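Cobalamin biosynthesis protein CobN (Mycobacterium tuberculosis, PDB 7C6O) is the catalytic subunit of cobaltochelatase, which inserts cobalt into the corrin ring during cobalamin biosynthesis. Local coordinates at residues A[40-45]-A[60-65]; A[53-58]-A[147-152]. All coordinates share one frame; numbering follows the deposited sequence.

In the fold
Both contacts lie in the N-terminal part of the chain and concern the same beta-alpha-beta unit, strand 42-46, helix 49-58 and strand 62-65. Interaction 1 pairs its two strands at the edge of a four-stranded parallel sheet. It is held mainly by backbone hydrogen bonds and is partly buried. Interaction 2 is a smaller but buried contact. It packs the helix of the unit against helix 146-161 through a leucine and small side chains, with one arginine hydrogen bond beside them. The centres of interaction 1 and interaction 2 are about 10 Å apart. The hydroxyl of Tyr-62 in interaction 1 bonds to the carbonyl O of Leu-149 in interaction 2.

Interaction 1 of 2, residues A[40-45]-A[60-65]; sequences PTVLLL and KNYRWA
Val-42 to Leu-45 pair in parallel with Tyr-62 to Ala-65, residue for residue. Four backbone hydrogen bonds join the segments. Val-42 N binds Asn-61 O at 3.1 Å and Arg-63 N binds Val-42 O at 2.9 Å. Leu-44 N reaches Arg-63 O at 2.7 Å in a nearly straight bond (177°). Ala-65 N closes the row on Leu-44 O. CA-H...O contacts run between these bonds, such as Trp-64 CA to Leu-44 O at 3.2 Å.

The polar side chains gather at the start of the strands. Asn-61 is the centre of an inverse gamma turn, and its CG is anti to the backbone N (chi1 -176°), which brings the amide across to Thr-41. Asn-61 ND2 makes a weak bond to Thr-41 OG1 at 2.9 Å and also donates to Glu-39 O. In the described conformer of Arg-63, one of two deposited, NH1 holds Asn-61 OD1. The methyl CG2 of Thr-41 then sits over the centre of one guanidinium face and touches Arg-63 CG at 3.5 Å.

Apolar contacts line both faces. Val-42 and Tyr-62 lie side by side and point the same way, with Val-42 CG1 against Tyr-62 CE1 at 3.7 Å. On the other face Leu-43 crosses Arg-63 at about a right angle, and Leu-43 CD1 rests on Arg-63 CB. Further along, Leu-45 CD2 meets Ala-65 CB at 3.9 Å.

Strand 62-65 is one edge of the four-stranded sheet, and strand 84-89 flanks 42-46 on its other side. Helix 72-79 covers the face of Leu-43, Leu-45 and Ala-65. Helices 49-58 and 146-161 cover the face of Val-42, Leu-44 and Tyr-62, where His-153 meets the tyrosine ring edge-to-face.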
loop_
_atom_site.group_PDB
_atom_site.type_symbol
_atom_site.label_atom_id
_atom_site.label_comp_id
_atom_site.label_asym_id
_atom_site.label_seq_id
_atom_site.Cartn_x
_atom_site.Cartn_y
_atom_site.Cartn_z
ATOM N N PRO A 40 4.619 45.094 36.680
ATOM C CA PRO A 40 4.387 45.878 35.460
ATOM C C PRO A 40 4.038 44.981 34.283
ATOM O O PRO A 40 4.517 43.851 34.166
ATOM C CB PRO A 40 5.720 46.602 35.236
ATOM C CG PRO A 40 6.423 46.542 36.546
ATOM C CD PRO A 40 6.014 45.237 37.136
ATOM N N THR A 41 3.185 45.498 33.406
ATOM C CA THR A 41 2.718 44.748 32.248
ATOM C C THR A 41 3.645 45.004 31.067
ATOM O O THR A 41 3.839 46.154 30.661
ATOM C CB THR A 41 1.287 45.137 31.891
ATOM O OG1 THR A 41 0.420 44.838 32.991
ATOM C CG2 THR A 41 0.825 44.369 30.667
ATOM N N VAL A 42 4.207 43.934 30.513
ATOM C CA VAL A 42 5.061 44.009 29.334
ATOM C C VAL A 42 4.291 43.422 28.161
ATOM O O VAL A 42 3.876 42.256 28.202
ATOM C CB VAL A 42 6.393 43.275 29.546
ATOM C CG1 VAL A 42 7.198 43.257 28.253
ATOM C CG2 VAL A 42 7.186 43.937 30.661
ATOM N N LEU A 43 4.092 44.226 27.123
ATOM C CA LEU A 43 3.442 43.772 25.902
ATOM C C LEU A 43 4.503 43.241 24.945
ATOM O O LEU A 43 5.430 43.968 24.575
ATOM C CB LEU A 43 2.652 44.913 25.260
ATOM C CG LEU A 43 1.990 44.622 23.909
ATOM C CD1 LEU A 43 0.992 43.481 24.028
ATOM C CD2 LEU A 43 1.319 45.872 23.366
ATOM N N LEU A 44 4.369 41.974 24.556
ATOM C CA LEU A 44 5.273 41.330 23.610
ATOM C C LEU A 44 4.555 41.153 22.279
ATOM O O LEU A 44 3.559 40.425 22.203
ATOM C CB LEU A 44 5.752 39.979 24.143
ATOM C CG LEU A 44 6.621 39.152 23.192
ATOM C CD1 LEU A 44 7.895 39.911 22.839
ATOM C CD2 LEU A 44 6.941 37.798 23.804
ATOM N N LEU A 45 5.057 41.815 21.240
ATOM C CA LEU A 45 4.525 41.701 19.882
ATOM C C LEU A 45 5.595 41.022 19.033
ATOM O O LEU A 45 6.590 41.649 18.665
ATOM C CB LEU A 45 4.162 43.073 19.318
ATOM C CG LEU A 45 3.177 43.911 20.132
ATOM C CD1 LEU A 45 3.136 45.342 19.618
ATOM C CD2 LEU A 45 1.790 43.280 20.090
ATOM N N LYS A 60 5.341 35.341 33.949
ATOM C CA LYS A 60 5.456 36.774 34.154
ATOM C C LYS A 60 4.237 37.492 33.577
ATOM O O LYS A 60 3.476 36.939 32.779
ATOM C CB LYS A 60 6.735 37.308 33.506
ATOM C CG LYS A 60 8.021 36.941 34.237
ATOM C CD LYS A 60 8.064 37.591 35.609
ATOM C CE LYS A 60 9.479 37.860 36.076
ATOM N NZ LYS A 60 9.492 38.692 37.316
ATOM N N ASN A 61 4.060 38.746 33.994
ATOM C CA ASN A 61 2.902 39.542 33.591
ATOM C C ASN A 61 3.136 40.076 32.182
ATOM O O ASN A 61 3.508 41.232 31.962
ATOM C CB ASN A 61 2.644 40.672 34.579
ATOM C CG ASN A 61 1.397 41.461 34.237
ATOM O OD1 ASN A 61 0.519 40.971 33.527
ATOM N ND2 ASN A 61 1.315 42.690 34.733
ATOM N N TYR A 62 2.899 39.204 31.211
ATOM C CA TYR A 62 3.019 39.530 29.800
ATOM C C TYR A 62 1.645 39.628 29.155
ATOM O O TYR A 62 0.720 38.898 29.523
ATOM C CB TYR A 62 3.810 38.455 29.043
ATOM C CG TYR A 62 5.321 38.549 29.058
ATOM C CD1 TYR A 62 5.988 39.487 28.281
ATOM C CD2 TYR A 62 6.084 37.644 29.787
ATOM C CE1 TYR A 62 7.371 39.553 28.266
ATOM C CE2 TYR A 62 7.468 37.699 29.777
ATOM C CZ TYR A 62 8.106 38.656 29.014
ATOM O OH TYR A 62 9.482 38.714 29.000
ATOM N N ARG A 63 1.515 40.553 28.212
ATOM C CA ARG A 63 0.497 40.491 27.175
ATOM C C ARG A 63 1.191 40.151 25.863
ATOM O O ARG A 63 2.344 40.529 25.643
ATOM C CB ARG A 63 -0.264 41.812 27.034
ATOM C CG ARG A 63 -0.873 42.342 28.317
ATOM C CD ARG A 63 -2.005 41.469 28.826
ATOM N NE ARG A 63 -2.551 41.997 30.071
ATOM C CZ ARG A 63 -2.069 41.711 31.276
ATOM N NH1 ARG A 63 -1.034 40.893 31.399
ATOM N NH2 ARG A 63 -2.623 42.241 32.357
ATOM N N TRP A 64 0.495 39.424 24.993
ATOM C CA TRP A 64 1.128 38.983 23.759
ATOM C C TRP A 64 0.158 39.052 22.592
ATOM O O TRP A 64 -1.058 38.916 22.756
ATOM C CB TRP A 64 1.671 37.558 23.885
ATOM C CG TRP A 64 0.674 36.592 24.427
ATOM C CD1 TRP A 64 -0.319 35.962 23.736
ATOM C CD2 TRP A 64 0.573 36.140 25.781
ATOM N NE1 TRP A 64 -1.033 35.146 24.578
ATOM C CE2 TRP A 64 -0.506 35.236 25.839
ATOM C CE3 TRP A 64 1.291 36.410 26.950
ATOM C CZ2 TRP A 64 -0.887 34.602 27.021
ATOM C CZ3 TRP A 64 0.912 35.780 28.122
ATOM C CH2 TRP A 64 -0.167 34.886 28.148
ATOM N N ALA A 65 0.724 39.256 21.405
ATOM C CA ALA A 65 -0.030 39.228 20.162
ATOM C C ALA A 65 0.953 39.088 19.013
ATOM O O ALA A 65 2.100 39.537 19.102
ATOM C CB ALA A 65 -0.884 40.487 19.983
#

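Interaction 2 of 2, residues A[53-58]-A[147-152]; sequences ISARSS and DNLREL
Leu-149 packs its branched end against Ser-54 and Ala-55. Leu-149 CG lies 3.7 Å from Ser-54 CB. The two methyls divide the surface between them: Leu-149 CD1 meets Ala-55 CB at 3.9 Å, and Leu-149 CD2 meets Ser-54 CB at 3.8 Å. One turn further on, Ser-58 CB comes against Arg-150 CB at 3.9 Å. The residues of segment 53-58 that touch the partner are small, and the axes of the two short segments approach to 8.0 Å.

The polar contact lies beside this packing. Arg-150 NH1 donates to Ser-58 O at 3.3 Å. The bond is bent, and the oxygen lies near the guanidinium edge but somewhat out of its plane. Arg-150 NH1 also donates to a water at 2.8 Å, and this water donates to Ser-57 O. The carbonyls of Ser-57 and Ser-58 thus hold the arginine, one through water and one directly.

Arg-150 is positioned from its own helix. Its chain runs extended from the backbone and bends at chi3, which turns the guanidinium toward Ser-58. Asp-147, one turn earlier, pairs with NH2 in the guanidinium plane. This salt bridge probably fixes the rotation of the group. Ser-58 OG turns back to donate to Ala-55 O at 2.7 Å, and also accepts from Lys-60 N. Ser-54 OG is bonded to Leu-201 O and Thr-50 O.

The segments cross at -72°, with one leucine seated among small side chains. Leu-149 and Ala-55 also touch Leu-44 of the sheet. Both helices lie on one face of the parallel sheet, whose strand order 2-1-3-4 is consistent with a Rossmann-like alpha/beta fold. Here the crossover helix 49-58 of the beta-alpha-beta unit packs beside helix 146-161.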
loop_
_atom_site.group_PDB
_atom_site.type_symbol
_atom_site.label_atom_id
_atom_site.label_comp_id
_atom_site.label_asym_id
_atom_site.label_seq_id
_atom_site.Cartn_x
_atom_site.Cartn_y
_atom_site.Cartn_z
ATOM N N ILE A 53 4.341 31.947 23.196
ATOM C CA ILE A 53 4.075 30.808 24.066
ATOM C C ILE A 53 5.096 30.754 25.196
ATOM O O ILE A 53 4.751 30.467 26.349
ATOM C CB ILE A 53 4.050 29.505 23.247
ATOM C CG1 ILE A 53 2.940 29.568 22.193
ATOM C CG2 ILE A 53 3.844 28.301 24.157
ATOM C CD1 ILE A 53 2.931 28.395 21.238
ATOM N N SER A 54 6.365 31.038 24.887
ATOM C CA SER A 54 7.385 31.126 25.929
ATOM C C SER A 54 7.026 32.186 26.960
ATOM O O SER A 54 7.220 31.984 28.165
ATOM C CB SER A 54 8.750 31.432 25.310
ATOM O OG SER A 54 9.204 30.368 24.492
ATOM N N ALA A 55 6.511 33.330 26.503
ATOM C CA ALA A 55 6.079 34.369 27.431
ATOM C C ALA A 55 4.919 33.886 28.292
ATOM O O ALA A 55 4.876 34.156 29.498
ATOM C CB ALA A 55 5.689 35.630 26.658
ATOM N N ARG A 56 3.971 33.162 27.689
ATOM C CA ARG A 56 2.873 32.587 28.458
ATOM C C ARG A 56 3.386 31.573 29.474
ATOM O O ARG A 56 2.963 31.580 30.636
ATOM C CB ARG A 56 1.858 31.936 27.517
ATOM C CG ARG A 56 0.634 31.362 28.218
ATOM C CD ARG A 56 -0.331 30.744 27.219
ATOM N NE ARG A 56 0.202 29.519 26.629
ATOM C CZ ARG A 56 -0.376 28.854 25.634
ATOM N NH1 ARG A 56 -1.508 29.299 25.107
ATOM N NH2 ARG A 56 0.179 27.745 25.163
ATOM N N SER A 57 4.307 30.700 29.057
ATOM C CA SER A 57 4.864 29.700 29.960
ATOM C C SER A 57 5.673 30.318 31.095
ATOM O O SER A 57 5.820 29.684 32.145
ATOM C CB SER A 57 5.746 28.718 29.182
ATOM O OG SER A 57 4.991 27.953 28.257
ATOM N N SER A 58 6.195 31.536 30.913
ATOM C CA SER A 58 7.100 32.116 31.901
ATOM C C SER A 58 6.387 32.464 33.202
ATOM O O SER A 58 7.026 32.517 34.259
ATOM C CB SER A 58 7.769 33.370 31.336
ATOM O OG SER A 58 6.868 34.465 31.343
ATOM N N ASP A 147 12.938 30.202 30.356
ATOM C CA ASP A 147 13.784 30.890 31.327
ATOM C C ASP A 147 14.150 32.291 30.849
ATOM O O ASP A 147 14.078 33.258 31.616
ATOM C CB ASP A 147 15.051 30.079 31.603
ATOM C CG ASP A 147 14.766 28.783 32.332
ATOM O OD1 ASP A 147 13.732 28.704 33.029
ATOM O OD2 ASP A 147 15.581 27.845 32.211
ATOM N N ASN A 148 14.549 32.418 29.581
ATOM C CA ASN A 148 14.947 33.727 29.068
ATOM C C ASN A 148 13.767 34.689 29.003
ATOM O O ASN A 148 13.930 35.889 29.254
ATOM C CB ASN A 148 15.599 33.580 27.694
ATOM C CG ASN A 148 17.036 33.119 27.786
ATOM O OD1 ASN A 148 17.754 33.481 28.719
ATOM N ND2 ASN A 148 17.464 32.314 26.821
ATOM N N LEU A 149 12.575 34.192 28.662
ATOM C CA LEU A 149 11.410 35.070 28.642
ATOM C C LEU A 149 11.045 35.544 30.043
ATOM O O LEU A 149 10.586 36.679 30.212
ATOM C CB LEU A 149 10.220 34.363 27.990
ATOM C CG LEU A 149 9.970 34.667 26.507
ATOM C CD1 LEU A 149 9.575 36.124 26.312
ATOM C CD2 LEU A 149 11.190 34.320 25.661
ATOM N N ARG A 150 11.256 34.700 31.055
ATOM C CA ARG A 150 10.985 35.116 32.427
ATOM C C ARG A 150 11.980 36.176 32.883
ATOM O O ARG A 150 11.593 37.205 33.454
ATOM C CB ARG A 150 11.013 33.902 33.357
ATOM C CG ARG A 150 10.837 34.248 34.828
ATOM C CD ARG A 150 10.717 33.004 35.700
ATOM N NE ARG A 150 11.518 31.894 35.193
ATOM C CZ ARG A 150 11.009 30.785 34.665
ATOM N NH1 ARG A 150 9.694 30.629 34.582
ATOM N NH2 ARG A 150 11.815 29.830 34.225
ATOM N N GLU A 151 13.271 35.951 32.626
ATOM C CA GLU A 151 14.278 36.928 33.029
ATOM C C GLU A 151 14.195 38.199 32.192
ATOM O O GLU A 151 14.502 39.285 32.697
ATOM C CB GLU A 151 15.677 36.317 32.941
ATOM C CG GLU A 151 15.868 35.096 33.831
ATOM C CD GLU A 151 15.600 35.392 35.295
ATOM O OE1 GLU A 151 16.160 36.379 35.819
ATOM O OE2 GLU A 151 14.818 34.641 35.919
ATOM N N LEU A 152 13.780 38.089 30.925
ATOM C CA LEU A 152 13.619 39.281 30.096
ATOM C C LEU A 152 12.637 40.260 30.722
ATOM O O LEU A 152 12.884 41.473 30.746
ATOM C CB LEU A 152 13.152 38.899 28.691
ATOM C CG LEU A 152 12.796 40.079 27.779
ATOM C CD1 LEU A 152 14.032 40.922 27.442
ATOM C CD2 LEU A 152 12.104 39.592 26.511
HETATM O O HOH W 1 7.802 28.543 34.345
#